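Local coordinates for GDSL-like protein (Roseburia intestinalis L1-82, PDB 6HFZ), which removes acetyl groups from acetylated mannans as a two-domain esterase whose catalytic part belongs to the SGNH (GDSL-like) hydrolase family, at residues 84-89 against 290-295; 114-119 against 332-337; 232-237 against 286-291. All coordinates share one frame; numbering follows the deposited sequence.

Contact 1 of 3, residues 84-89 against 290-295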
ATOM      1  N   SER A  84       3.023   2.536   0.658  1.00 17.38           N
ATOM      2  CA  SER A  84       3.341   1.874   1.905  1.00 17.09           C
ATOM      3  C   SER A  84       3.043   2.799   3.088  1.00 19.14           C
ATOM      4  O   SER A  84       2.865   2.307   4.202  1.00 19.92           O
ATOM      5  CB  SER A  84       4.773   1.407   1.937  1.00 18.16           C
ATOM      6  OG  SER A  84       5.681   2.502   1.911  1.00 18.68           O
ATOM      7  N   GLN A  85       2.987   4.122   2.854  1.00 20.08           N
ATOM      8  CA  GLN A  85       2.614   5.074   3.952  1.00 19.17           C
ATOM      9  C   GLN A  85       1.145   4.831   4.360  1.00 21.09           C
ATOM     10  O   GLN A  85       0.842   4.763   5.548  1.00 21.23           O
ATOM     11  CB  GLN A  85       2.923   6.516   3.541  1.00 20.62           C
ATOM     12  CG  GLN A  85       2.687   7.544   4.639  1.00 19.76           C
ATOM     13  CD  GLN A  85       3.224   8.885   4.207  1.00 21.32           C
ATOM     14  OE1 GLN A  85       3.667   9.061   3.072  1.00 23.65           O
ATOM     15  NE2 GLN A  85       3.175   9.876   5.094  1.00 21.78           N
ATOM     16  N   PHE A  86       0.245   4.646   3.390  1.00 18.89           N
ATOM     17  CA  PHE A  86      -1.129   4.244   3.761  1.00 19.49           C
ATOM     18  C   PHE A  86      -1.128   2.804   4.292  1.00 19.69           C
ATOM     19  O   PHE A  86      -1.798   2.484   5.277  1.00 21.08           O
ATOM     20  CB  PHE A  86      -2.069   4.472   2.601  1.00 20.40           C
ATOM     21  CG  PHE A  86      -3.527   4.172   2.873  1.00 18.98           C
ATOM     22  CD1 PHE A  86      -4.086   4.344   4.132  1.00 19.57           C
ATOM     23  CD2 PHE A  86      -4.356   3.784   1.843  1.00 21.80           C
ATOM     24  CE1 PHE A  86      -5.432   4.092   4.366  1.00 19.72           C
ATOM     25  CE2 PHE A  86      -5.705   3.545   2.076  1.00 20.66           C
ATOM     26  CZ  PHE A  86      -6.237   3.702   3.338  1.00 19.99           C
ATOM     27  N   GLY A  87      -0.313   1.929   3.668  1.00 20.76           N
ATOM     28  CA  GLY A  87      -0.235   0.519   4.097  1.00 19.61           C
ATOM     29  C   GLY A  87       0.028   0.315   5.589  1.00 18.60           C
ATOM     30  O   GLY A  87      -0.635  -0.523   6.241  1.00 19.77           O
ATOM     31  N   VAL A  88       1.009   1.010   6.132  1.00 16.75           N
ATOM     32  CA  VAL A  88       1.340   0.836   7.568  1.00 18.06           C
ATOM     33  C   VAL A  88       0.186   1.320   8.459  1.00 18.89           C
ATOM     34  O   VAL A  88      -0.086   0.680   9.506  1.00 23.47           O
ATOM     35  CB  VAL A  88       2.709   1.455   7.953  1.00 18.53           C
ATOM     36  CG1 VAL A  88       2.680   2.947   7.762  1.00 18.51           C
ATOM     37  CG2 VAL A  88       3.146   1.071   9.362  1.00 18.90           C
ATOM     38  N   ALA A  89      -0.530   2.365   8.069  1.00 19.85           N
ATOM     39  CA  ALA A  89      -1.678   2.922   8.855  1.00 21.98           C
ATOM     40  C   ALA A  89      -2.928   2.050   8.755  1.00 22.93           C
ATOM     41  O   ALA A  89      -3.722   2.159   9.641  1.00 25.10           O
ATOM     42  CB  ALA A  89      -2.033   4.295   8.358  1.00 21.88           C
ATOM     43  N   SER A 290       0.151  13.391   8.493  1.00 19.45           N
ATOM     44  CA  SER A 290      -0.184  13.315   7.116  1.00 19.29           C
ATOM     45  C   SER A 290      -1.712  13.405   6.966  1.00 18.13           C
ATOM     46  O   SER A 290      -2.472  13.199   7.914  1.00 20.24           O
ATOM     47  CB  SER A 290       0.443  12.096   6.481  1.00 21.39           C
ATOM     48  OG  SER A 290      -0.285  10.891   6.798  1.00 21.87           O
ATOM     49  N   VAL A 291      -2.163  13.734   5.769  1.00 20.00           N
ATOM     50  CA  VAL A 291      -3.610  13.891   5.554  1.00 20.14           C
ATOM     51  C   VAL A 291      -4.025  13.166   4.277  1.00 19.25           C
ATOM     52  O   VAL A 291      -3.337  13.232   3.247  1.00 18.24           O
ATOM     53  CB  VAL A 291      -3.962  15.383   5.500  1.00 20.30           C
ATOM     54  CG1 VAL A 291      -3.235  16.097   4.365  1.00 20.64           C
ATOM     55  CG2 VAL A 291      -5.456  15.615   5.345  1.00 21.45           C
ATOM     56  N   GLN A 292      -5.175  12.473   4.355  1.00 18.76           N
ATOM     57  CA  GLN A 292      -5.740  11.803   3.216  1.00 19.51           C
ATOM     58  C   GLN A 292      -7.015  12.524   2.763  1.00 18.59           C
ATOM     59  O   GLN A 292      -7.846  12.858   3.594  1.00 19.39           O
ATOM     60  CB  GLN A 292      -6.125  10.372   3.572  1.00 21.20           C
ATOM     61  CG  GLN A 292      -4.963   9.404   3.706  1.00 20.66           C
ATOM     62  CD  GLN A 292      -5.554   8.019   3.879  1.00 23.48           C
ATOM     63  OE1 GLN A 292      -6.237   7.760   4.878  1.00 24.70           O
ATOM     64  NE2 GLN A 292      -5.351   7.160   2.886  1.00 21.12           N
ATOM     65  N   TYR A 293      -7.189  12.698   1.451  1.00 19.26           N
ATOM     66  CA  TYR A 293      -8.329  13.424   0.904  1.00 20.20           C
ATOM     67  C   TYR A 293      -8.534  13.053  -0.563  1.00 22.37           C
ATOM     68  O   TYR A 293      -7.609  12.552  -1.209  1.00 21.42           O
ATOM     69  CB  TYR A 293      -8.147  14.954   1.007  1.00 21.56           C
ATOM     70  CG  TYR A 293      -6.933  15.521   0.278  1.00 19.72           C
ATOM     71  CD1 TYR A 293      -5.643  15.413   0.804  1.00 21.73           C
ATOM     72  CD2 TYR A 293      -7.069  16.193  -0.930  1.00 21.76           C
ATOM     73  CE1 TYR A 293      -4.532  15.954   0.151  1.00 22.11           C
ATOM     74  CE2 TYR A 293      -5.965  16.716  -1.604  1.00 22.05           C
ATOM     75  CZ  TYR A 293      -4.695  16.594  -1.067  1.00 24.21           C
ATOM     76  OH  TYR A 293      -3.611  17.163  -1.704  1.00 24.49           O
ATOM     77  N   ARG A 294      -9.733  13.349  -1.086  1.00 19.13           N
ATOM     78  CA  ARG A 294     -10.016  13.004  -2.453  1.00 21.88           C
ATOM     79  C   ARG A 294      -9.472  14.068  -3.414  1.00 23.99           C
ATOM     80  O   ARG A 294      -9.683  15.270  -3.225  1.00 25.06           O
ATOM     81  CB  ARG A 294     -11.522  12.860  -2.687  1.00 21.29           C
ATOM     82  CG  ARG A 294     -11.916  12.595  -4.140  1.00 21.72           C
ATOM     83  CD  ARG A 294     -13.391  12.195  -4.192  1.00 24.36           C
ATOM     84  NE  ARG A 294     -14.321  13.197  -3.677  1.00 25.98           N
ATOM     85  CZ  ARG A 294     -15.495  12.926  -3.128  1.00 27.65           C
ATOM     86  NH1 ARG A 294     -15.898  11.666  -2.991  1.00 27.47           N
ATOM     87  NH2 ARG A 294     -16.244  13.894  -2.618  1.00 26.09           N
ATOM     88  N   LYS A 295      -8.851  13.595  -4.507  1.00 22.01           N
ATOM     89  CA  LYS A 295      -8.612  14.373  -5.693  1.00 26.18           C
ATOM     90  C   LYS A 295      -9.552  13.815  -6.776  1.00 25.95           C
ATOM     91  O   LYS A 295      -9.474  12.639  -7.145  1.00 25.51           O
ATOM     92  CB  LYS A 295      -7.139  14.306  -6.106  1.00 24.78           C
ATOM     93  CG  LYS A 295      -6.199  15.205  -5.322  1.00 27.95           C
ATOM     94  CD  LYS A 295      -4.801  15.220  -5.850  1.00 25.37           C
ATOM     95  CE  LYS A 295      -3.927  16.179  -5.076  1.00 31.85           C
ATOM     96  NZ  LYS A 295      -2.479  15.915  -5.278  1.00 33.19           N
TER
HETATM   97  O   HOH W   1       1.542   9.085   7.438  1.00 21.23           O

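Contact 2 of 3, residues 114-119 against 332-337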
ATOM      1  N   THR A 114      12.635   6.930  -2.541  1.00 21.99           N
ATOM      2  CA  THR A 114      13.138   8.016  -1.726  1.00 23.57           C
ATOM      3  C   THR A 114      13.314   7.510  -0.316  1.00 22.65           C
ATOM      4  O   THR A 114      12.687   6.533   0.068  1.00 21.27           O
ATOM      5  CB  THR A 114      12.209   9.248  -1.728  1.00 23.08           C
ATOM      6  OG1 THR A 114      10.958   8.888  -1.127  1.00 23.36           O
ATOM      7  CG2 THR A 114      12.047   9.857  -3.105  1.00 24.74           C
ATOM      8  N   GLU A 115      14.072   8.269   0.493  1.00 21.98           N
ATOM      9  CA  GLU A 115      14.324   7.876   1.877  1.00 23.98           C
ATOM     10  C   GLU A 115      13.041   7.891   2.711  1.00 22.62           C
ATOM     11  O   GLU A 115      12.908   7.065   3.596  1.00 21.98           O
ATOM     12  CB  GLU A 115      15.398   8.770   2.489  1.00 29.17           C
ATOM     13  CG  GLU A 115      16.734   8.543   1.820  1.00 33.91           C
ATOM     14  CD  GLU A 115      17.764   7.815   2.660  1.00 49.45           C
ATOM     15  OE1 GLU A 115      17.373   7.100   3.636  1.00 53.90           O
ATOM     16  OE2 GLU A 115      18.967   7.988   2.349  1.00 63.17           O
ATOM     17  N   HIS A 116      12.118   8.798   2.376  1.00 23.77           N
ATOM     18  CA  HIS A 116      10.790   8.875   3.003  1.00 22.33           C
ATOM     19  C   HIS A 116      10.065   7.524   2.883  1.00 19.39           C
ATOM     20  O   HIS A 116       9.589   7.002   3.885  1.00 19.96           O
ATOM     21  CB  HIS A 116       9.981  10.010   2.368  1.00 22.86           C
ATOM     22  CG  HIS A 116       8.559  10.025   2.794  1.00 23.14           C
ATOM     23  ND1 HIS A 116       8.158  10.452   4.053  1.00 24.20           N
ATOM     24  CD2 HIS A 116       7.437   9.610   2.160  1.00 24.37           C
ATOM     25  CE1 HIS A 116       6.851  10.295   4.162  1.00 23.68           C
ATOM     26  NE2 HIS A 116       6.385   9.797   3.012  1.00 25.27           N
ATOM     27  N   PHE A 117       9.960   6.991   1.657  1.00 19.10           N
ATOM     28  CA  PHE A 117       9.311   5.711   1.414  1.00 18.71           C
ATOM     29  C   PHE A 117      10.116   4.519   1.941  1.00 19.23           C
ATOM     30  O   PHE A 117       9.530   3.501   2.331  1.00 18.44           O
ATOM     31  CB  PHE A 117       8.875   5.625  -0.061  1.00 19.72           C
ATOM     32  CG  PHE A 117       7.682   6.505  -0.344  1.00 19.14           C
ATOM     33  CD1 PHE A 117       6.435   6.226   0.207  1.00 21.62           C
ATOM     34  CD2 PHE A 117       7.804   7.633  -1.154  1.00 21.59           C
ATOM     35  CE1 PHE A 117       5.360   7.075  -0.008  1.00 18.84           C
ATOM     36  CE2 PHE A 117       6.715   8.457  -1.404  1.00 21.87           C
ATOM     37  CZ  PHE A 117       5.495   8.174  -0.831  1.00 22.25           C
HETATM   38  N   MSE A 118      11.449   4.620   1.985  0.50 18.80           N
HETATM   39  CA  MSE A 118      12.227   3.601   2.680  0.50 19.59           C
HETATM   40  C   MSE A 118      11.750   3.512   4.131  0.50 20.26           C
HETATM   41  O   MSE A 118      11.585   2.414   4.674  0.50 20.77           O
HETATM   42  CB  MSE A 118      13.749   3.738   2.661  0.50 18.97           C
HETATM   43  CG  MSE A 118      14.342   2.427   3.095  0.50 21.01           C
HETATM   44 SE   MSE A 118      16.282   2.374   2.731  0.50 25.79          SE
HETATM   45  CE  MSE A 118      16.663   4.275   3.092  0.50 25.99           C
ATOM     46  N   GLU A 119      11.516   4.673   4.744  1.00 20.47           N
ATOM     47  CA  GLU A 119      11.112   4.735   6.148  1.00 21.33           C
ATOM     48  C   GLU A 119       9.684   4.202   6.349  1.00 19.84           C
ATOM     49  O   GLU A 119       9.450   3.404   7.256  1.00 20.65           O
ATOM     50  CB  GLU A 119      11.268   6.169   6.664  1.00 22.35           C
ATOM     51  CG  GLU A 119      11.110   6.264   8.172  1.00 24.47           C
ATOM     52  CD  GLU A 119      11.327   7.640   8.795  1.00 26.76           C
ATOM     53  OE1 GLU A 119      11.660   8.606   8.065  1.00 30.88           O
ATOM     54  OE2 GLU A 119      11.130   7.768  10.001  1.00 29.38           O
ATOM     55  N   LEU A 332      -2.475  11.275  -0.319  1.00 21.15           N
ATOM     56  CA  LEU A 332      -1.897  11.318   1.035  1.00 21.86           C
ATOM     57  C   LEU A 332      -0.701  12.264   1.000  1.00 20.45           C
ATOM     58  O   LEU A 332       0.295  11.953   0.326  1.00 20.97           O
ATOM     59  CB  LEU A 332      -1.497   9.913   1.470  1.00 21.93           C
ATOM     60  CG  LEU A 332      -1.142   9.717   2.944  1.00 22.19           C
ATOM     61  CD1 LEU A 332      -1.242   8.253   3.330  1.00 25.32           C
ATOM     62  CD2 LEU A 332       0.228  10.268   3.290  1.00 24.25           C
ATOM     63  N   ASP A 333      -0.801  13.378   1.716  1.00 20.79           N
ATOM     64  CA  ASP A 333       0.244  14.393   1.727  1.00 20.30           C
ATOM     65  C   ASP A 333       0.883  14.413   3.097  1.00 20.09           C
ATOM     66  O   ASP A 333       0.174  14.485   4.149  1.00 21.96           O
ATOM     67  CB  ASP A 333      -0.274  15.788   1.378  1.00 19.21           C
ATOM     68  CG  ASP A 333      -0.723  16.053  -0.044  1.00 24.63           C
ATOM     69  OD1 ASP A 333      -0.251  15.371  -0.972  1.00 26.95           O
ATOM     70  OD2 ASP A 333      -1.495  17.035  -0.226  1.00 28.73           O
ATOM     71  N   THR A 334       2.219  14.394   3.129  1.00 21.54           N
ATOM     72  CA  THR A 334       2.912  14.469   4.413  1.00 22.07           C
ATOM     73  C   THR A 334       3.051  15.945   4.789  1.00 24.16           C
ATOM     74  O   THR A 334       3.574  16.707   3.971  1.00 26.46           O
ATOM     75  CB  THR A 334       4.283  13.771   4.403  1.00 25.62           C
ATOM     76  OG1 THR A 334       4.113  12.391   4.070  1.00 24.48           O
ATOM     77  CG2 THR A 334       4.969  13.856   5.754  1.00 25.97           C
ATOM     78  N   ILE A 335       2.536  16.336   5.961  1.00 22.85           N
ATOM     79  CA  ILE A 335       2.442  17.775   6.353  1.00 23.69           C
ATOM     80  C   ILE A 335       3.565  18.141   7.323  1.00 25.61           C
ATOM     81  O   ILE A 335       4.136  19.236   7.200  1.00 30.64           O
ATOM     82  CB  ILE A 335       1.047  18.112   6.929  1.00 23.69           C
ATOM     83  CG1 ILE A 335      -0.085  17.739   5.973  1.00 27.69           C
ATOM     84  CG2 ILE A 335       0.959  19.574   7.306  1.00 25.75           C
ATOM     85  CD1 ILE A 335       0.106  18.243   4.575  1.00 25.67           C
ATOM     86  N   LEU A 336       3.800  17.280   8.318  1.00 24.15           N
ATOM     87  CA  LEU A 336       4.851  17.398   9.322  1.00 26.31           C
ATOM     88  C   LEU A 336       5.644  16.096   9.297  1.00 26.41           C
ATOM     89  O   LEU A 336       5.032  15.031   9.395  1.00 23.86           O
ATOM     90  CB  LEU A 336       4.254  17.569  10.724  1.00 27.63           C
ATOM     91  CG  LEU A 336       5.277  17.747  11.854  1.00 28.73           C
ATOM     92  CD1 LEU A 336       6.081  19.038  11.646  1.00 31.09           C
ATOM     93  CD2 LEU A 336       4.617  17.736  13.217  1.00 28.00           C
ATOM     94  N   GLU A 337       6.976  16.193   9.234  1.00 23.24           N
ATOM     95  CA  GLU A 337       7.812  15.010   9.345  1.00 24.96           C
ATOM     96  C   GLU A 337       8.990  15.265  10.309  1.00 26.59           C
ATOM     97  O   GLU A 337       9.683  16.285  10.212  1.00 25.41           O
ATOM     98  CB  GLU A 337       8.323  14.591   7.969  1.00 28.39           C
ATOM     99  CG  GLU A 337       9.074  13.272   8.016  1.00 32.79           C
ATOM    100  CD  GLU A 337       9.397  12.657   6.665  1.00 36.27           C
ATOM    101  OE1 GLU A 337      10.126  13.292   5.876  1.00 33.73           O
ATOM    102  OE2 GLU A 337       8.943  11.523   6.429  1.00 33.03           O
TER

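Contact 3 of 3, residues 232-237 against 286-291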
ATOM      1  N   LYS A 232      15.078   5.839  10.738  1.00 25.89           N
ATOM      2  CA  LYS A 232      14.506   6.412  11.991  1.00 26.25           C
ATOM      3  C   LYS A 232      13.189   5.716  12.399  1.00 25.21           C
ATOM      4  O   LYS A 232      12.779   5.781  13.560  1.00 25.66           O
ATOM      5  CB  LYS A 232      14.233   7.901  11.817  1.00 29.52           C
ATOM      6  CG  LYS A 232      15.474   8.769  11.673  1.00 33.39           C
ATOM      7  CD  LYS A 232      15.127  10.240  11.710  1.00 40.35           C
ATOM      8  CE  LYS A 232      16.283  11.124  11.287  1.00 46.02           C
ATOM      9  NZ  LYS A 232      17.380  11.125  12.283  1.00 46.85           N
ATOM     10  N   ASN A 233      12.537   5.043  11.449  1.00 24.48           N
ATOM     11  CA  ASN A 233      11.416   4.170  11.683  1.00 21.88           C
ATOM     12  C   ASN A 233      10.290   4.897  12.439  1.00 24.45           C
ATOM     13  O   ASN A 233       9.671   4.326  13.318  1.00 24.12           O
ATOM     14  CB  ASN A 233      11.834   2.902  12.413  1.00 22.61           C
ATOM     15  CG  ASN A 233      10.716   1.906  12.533  1.00 23.82           C
ATOM     16  OD1 ASN A 233       9.981   1.672  11.561  1.00 21.88           O
ATOM     17  ND2 ASN A 233      10.557   1.350  13.731  1.00 21.58           N
ATOM     18  N   THR A 234       9.987   6.137  12.040  1.00 23.47           N
ATOM     19  CA  THR A 234       8.983   6.931  12.746  1.00 23.66           C
ATOM     20  C   THR A 234       7.552   6.703  12.229  1.00 23.22           C
ATOM     21  O   THR A 234       6.652   7.479  12.590  1.00 22.32           O
ATOM     22  CB  THR A 234       9.390   8.410  12.760  1.00 24.11           C
ATOM     23  OG1 THR A 234       9.344   8.994  11.471  1.00 22.67           O
ATOM     24  CG2 THR A 234      10.775   8.626  13.332  1.00 27.10           C
ATOM     25  N   TYR A 235       7.322   5.697  11.369  1.00 21.72           N
ATOM     26  CA  TYR A 235       5.966   5.421  10.830  1.00 19.86           C
ATOM     27  C   TYR A 235       5.424   4.075  11.327  1.00 20.14           C
ATOM     28  O   TYR A 235       4.267   3.771  11.056  1.00 22.48           O
ATOM     29  CB  TYR A 235       5.912   5.515   9.300  1.00 21.13           C
ATOM     30  CG  TYR A 235       6.040   6.922   8.778  1.00 21.15           C
ATOM     31  CD1 TYR A 235       7.276   7.454   8.503  1.00 22.53           C
ATOM     32  CD2 TYR A 235       4.933   7.748   8.592  1.00 22.35           C
ATOM     33  CE1 TYR A 235       7.417   8.747   8.033  1.00 21.59           C
ATOM     34  CE2 TYR A 235       5.049   9.030   8.091  1.00 21.28           C
ATOM     35  CZ  TYR A 235       6.303   9.529   7.812  1.00 21.79           C
ATOM     36  OH  TYR A 235       6.472  10.810   7.371  1.00 25.01           O
ATOM     37  N   GLU A 236       6.198   3.306  12.103  1.00 22.39           N
ATOM     38  CA  GLU A 236       5.745   1.999  12.544  1.00 22.76           C
ATOM     39  C   GLU A 236       4.442   2.079  13.347  1.00 24.77           C
ATOM     40  O   GLU A 236       3.568   1.208  13.210  1.00 24.07           O
ATOM     41  CB  GLU A 236       6.803   1.226  13.322  1.00 22.94           C
ATOM     42  CG  GLU A 236       6.479  -0.269  13.438  1.00 24.61           C
ATOM     43  CD  GLU A 236       7.467  -1.156  14.204  1.00 25.44           C
ATOM     44  OE1 GLU A 236       7.071  -2.297  14.574  1.00 23.67           O
ATOM     45  OE2 GLU A 236       8.613  -0.710  14.417  1.00 27.15           O
ATOM     46  N   LYS A 237       4.317   3.083  14.209  1.00 24.54           N
ATOM     47  CA  LYS A 237       3.040   3.394  14.805  1.00 25.37           C
ATOM     48  C   LYS A 237       2.409   4.508  13.961  1.00 26.22           C
ATOM     49  O   LYS A 237       2.912   5.616  13.927  1.00 27.98           O
ATOM     50  CB  LYS A 237       3.216   3.804  16.277  1.00 29.30           C
ATOM     51  CG  LYS A 237       1.882   4.105  16.932  1.00 34.08           C
ATOM     52  CD  LYS A 237       1.861   4.266  18.445  1.00 37.49           C
ATOM     53  CE  LYS A 237       0.429   4.468  18.920  1.00 40.56           C
ATOM     54  NZ  LYS A 237       0.368   5.354  20.110  1.00 48.24           N
ATOM     55  N   GLY A 286       1.794  12.469  17.618  1.00 24.96           N
ATOM     56  CA  GLY A 286       2.916  11.874  16.893  1.00 26.92           C
ATOM     57  C   GLY A 286       3.982  12.907  16.574  1.00 28.55           C
ATOM     58  O   GLY A 286       3.812  14.076  16.858  1.00 28.92           O
ATOM     59  N   CYS A 287       5.071  12.462  15.932  1.00 25.98           N
ATOM     60  CA  CYS A 287       6.068  13.364  15.374  1.00 26.28           C
ATOM     61  C   CYS A 287       5.827  13.621  13.890  1.00 24.13           C
ATOM     62  O   CYS A 287       6.428  14.568  13.339  1.00 25.66           O
ATOM     63  CB  CYS A 287       7.492  12.864  15.589  1.00 26.18           C
ATOM     64  SG  CYS A 287       7.859  11.274  14.809  1.00 28.48           S
ATOM     65  N   ASN A 288       5.013  12.777  13.238  1.00 22.52           N
ATOM     66  CA  ASN A 288       4.646  12.974  11.824  1.00 20.75           C
ATOM     67  C   ASN A 288       3.129  13.169  11.725  1.00 21.80           C
ATOM     68  O   ASN A 288       2.398  12.519  12.452  1.00 20.97           O
ATOM     69  CB  ASN A 288       5.039  11.784  10.925  1.00 21.92           C
ATOM     70  CG  ASN A 288       6.483  11.347  11.069  1.00 23.47           C
ATOM     71  OD1 ASN A 288       7.361  12.184  11.248  1.00 27.20           O
ATOM     72  ND2 ASN A 288       6.733  10.043  11.052  1.00 24.20           N
ATOM     73  N   ILE A 289       2.709  14.018  10.790  1.00 21.07           N
ATOM     74  CA  ILE A 289       1.309  14.222  10.445  1.00 22.36           C
ATOM     75  C   ILE A 289       1.158  14.146   8.935  1.00 21.46           C
ATOM     76  O   ILE A 289       1.839  14.841   8.202  1.00 22.82           O
ATOM     77  CB  ILE A 289       0.795  15.566  10.956  1.00 22.57           C
ATOM     78  CG1 ILE A 289       1.034  15.745  12.462  1.00 24.89           C
ATOM     79  CG2 ILE A 289      -0.657  15.735  10.563  1.00 22.78           C
ATOM     80  CD1 ILE A 289       0.189  14.864  13.304  1.00 28.75           C
ATOM     81  N   SER A 290       0.151  13.391   8.493  1.00 19.45           N
ATOM     82  CA  SER A 290      -0.184  13.315   7.116  1.00 19.29           C
ATOM     83  C   SER A 290      -1.712  13.405   6.966  1.00 18.13           C
ATOM     84  O   SER A 290      -2.472  13.199   7.914  1.00 20.24           O
ATOM     85  CB  SER A 290       0.443  12.096   6.481  1.00 21.39           C
ATOM     86  OG  SER A 290      -0.285  10.891   6.798  1.00 21.87           O
ATOM     87  N   VAL A 291      -2.163  13.734   5.769  1.00 20.00           N
ATOM     88  CA  VAL A 291      -3.610  13.891   5.554  1.00 20.14           C
ATOM     89  C   VAL A 291      -4.025  13.166   4.277  1.00 19.25           C
ATOM     90  O   VAL A 291      -3.337  13.232   3.247  1.00 18.24           O
ATOM     91  CB  VAL A 291      -3.962  15.383   5.500  1.00 20.30           C
ATOM     92  CG1 VAL A 291      -3.235  16.097   4.365  1.00 20.64           C
ATOM     93  CG2 VAL A 291      -5.456  15.615   5.345  1.00 21.45           C
TER

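Contact 1 of 3, residues 84-89 against 290-295
The amide nitrogen of Gln292 sits over the middle of the Phe86 ring, with NE2 3.2 Å above the ring plane. Amide and ring planes are 56° apart, so the amide is tilted over the face and does not lie flat on it. The other branch, Gln292 OE1, is hydrogen-bonded to Ser365 on strand 361-370, which helps fix the rotation of the amide, with NE2 packed over the ring. On the helix side, Phe86 CG stands anti to the backbone N (chi1 -177°), carrying the ring out towards the strand.

Beside this pair, Gln85 NE2 approaches Ser290 CB at 3.8 Å, and a water is hydrogen-bonded to both residues: it accepts from Gln85 NE2 at 3.0 Å and bonds Ser290 OG at 2.6 Å. Both ends of the Gln85 amide are hydrogen-bonded in this buried place, OE1 to His116 NE2, and NE2 to Thr334 OG1 as well as to the water.

The contact joins the start of helix 84-96, in the hydrolase domain, to strand 288-295, which pairs with strands 329-336 and 361-370 in the beta-rich domain; Arg240 of strand 237-241 touches both Phe86 and Gln292.

Contact 2 of 3, residues 114-119 against 332-337
A histidine-carboxylate hydrogen bond spans the interface between the hydrolase domain and the beta-rich domain, with His116 near the start of helix 115-129 and Glu337 just past the end of strand 329-336. His116 ND1 donates to Glu337 OE2 over 2.7 Å, with an N-H...O angle of 148°. The acceptor lies in the plane of the imidazole, at its edge, and is met on the syn side of the carboxylate but 26° out of the carboxylate plane; the two flat groups are turned 50° from each other. Glu337 reaches the ring as an extended chain, and its OE2 also bonds to Tyr235 OH, so two partners grip one oxygen.

Strand 329-336 pairs with strand 288-295, with a classic beta bulge near its end, where Ile335 and Leu336 both face Ile289. Thr334, just before the bulge, turns its hydroxyl to the imidazole, with OG1 3.4 Å from His116 CE1. The Gln85 amide serves both this hydroxyl and His116 NE2, so bonds at both ring nitrogens fix the rotation of the imidazole. Since an amide oxygen can only accept, both nitrogens appear to donate, consistent with a doubly protonated, cationic ring. Such a charge would probably ease the approach of like charges between Glu119 OE1 and Glu337 OE2, 4.3 Å apart; the Glu119 carboxylate is itself bonded to Thr234 and His338. Within the helix, Phe117 offers a ring face to His116 CD2, which stands 3.6 Å above its plane.

Contact 3 of 3, residues 232-237 against 286-291
One amide nitrogen, Asn288 ND2, donates to a hydroxyl while resting over the face of a tyrosine ring. The bond to Thr234 OG1, 2.8 Å long, is almost straight (N-H...O 176°), with the oxygen in the amide plane. The same nitrogen stands 3.2 Å above the centre of the Tyr235 ring. With ring and amide planes only 26° apart, the amide lies nearly flat, ND2 over the ring centre and CG above its hydroxyl end, near CZ. Asn288 OD1 accepts from the backbone N of His338, which holds the amide in this rotation.

Asn288 opens strand 288-295 at a classic beta bulge, where it and Cys287 both face Ser369 of strand 361-370. From the bulge, Cys287 SG packs on Thr234 CB at 3.8 Å. The other segment is the loop leading into strand 237-241, with Asn233 ND2 bonded to Glu236 OE2 (2.9 Å), an oxygen that also forms a salt bridge with Arg126. The Thr234 hydroxyl is held strongly by Glu119 as well. Replacing Tyr235 by an alanine would probably uncover the side of the Asn288 amide that now rests on the ring and deprive Glu337 of its phenol partner. The Tyr235 ring, swung beside the backbone N (chi1 -71°), also meets His116 of helix 115-129, their planes about perpendicular.

How the contacts relate
Contacts 1 and 2 bridge the two domains, each setting a hydrolase helix against the beta-rich sheet, while contact 3 ties the loop after the last hydrolase helix to that sheet. Contacts 1 and 3 are buried and share strand 288-295, one meeting a helix and the other a loop; contact 2, only partly buried, uses the adjacent strand 329-336. An amide over an aromatic face recurs in contacts 1 and 3, with a bridging water added in the first and a direct hydrogen bond in the third, whereas contact 2 rests on a histidine and a carboxylate. Contact 2 is the middle member of one polar network, joined to contact 1 through Gln85 and to contact 3 through Tyr235 and Thr234.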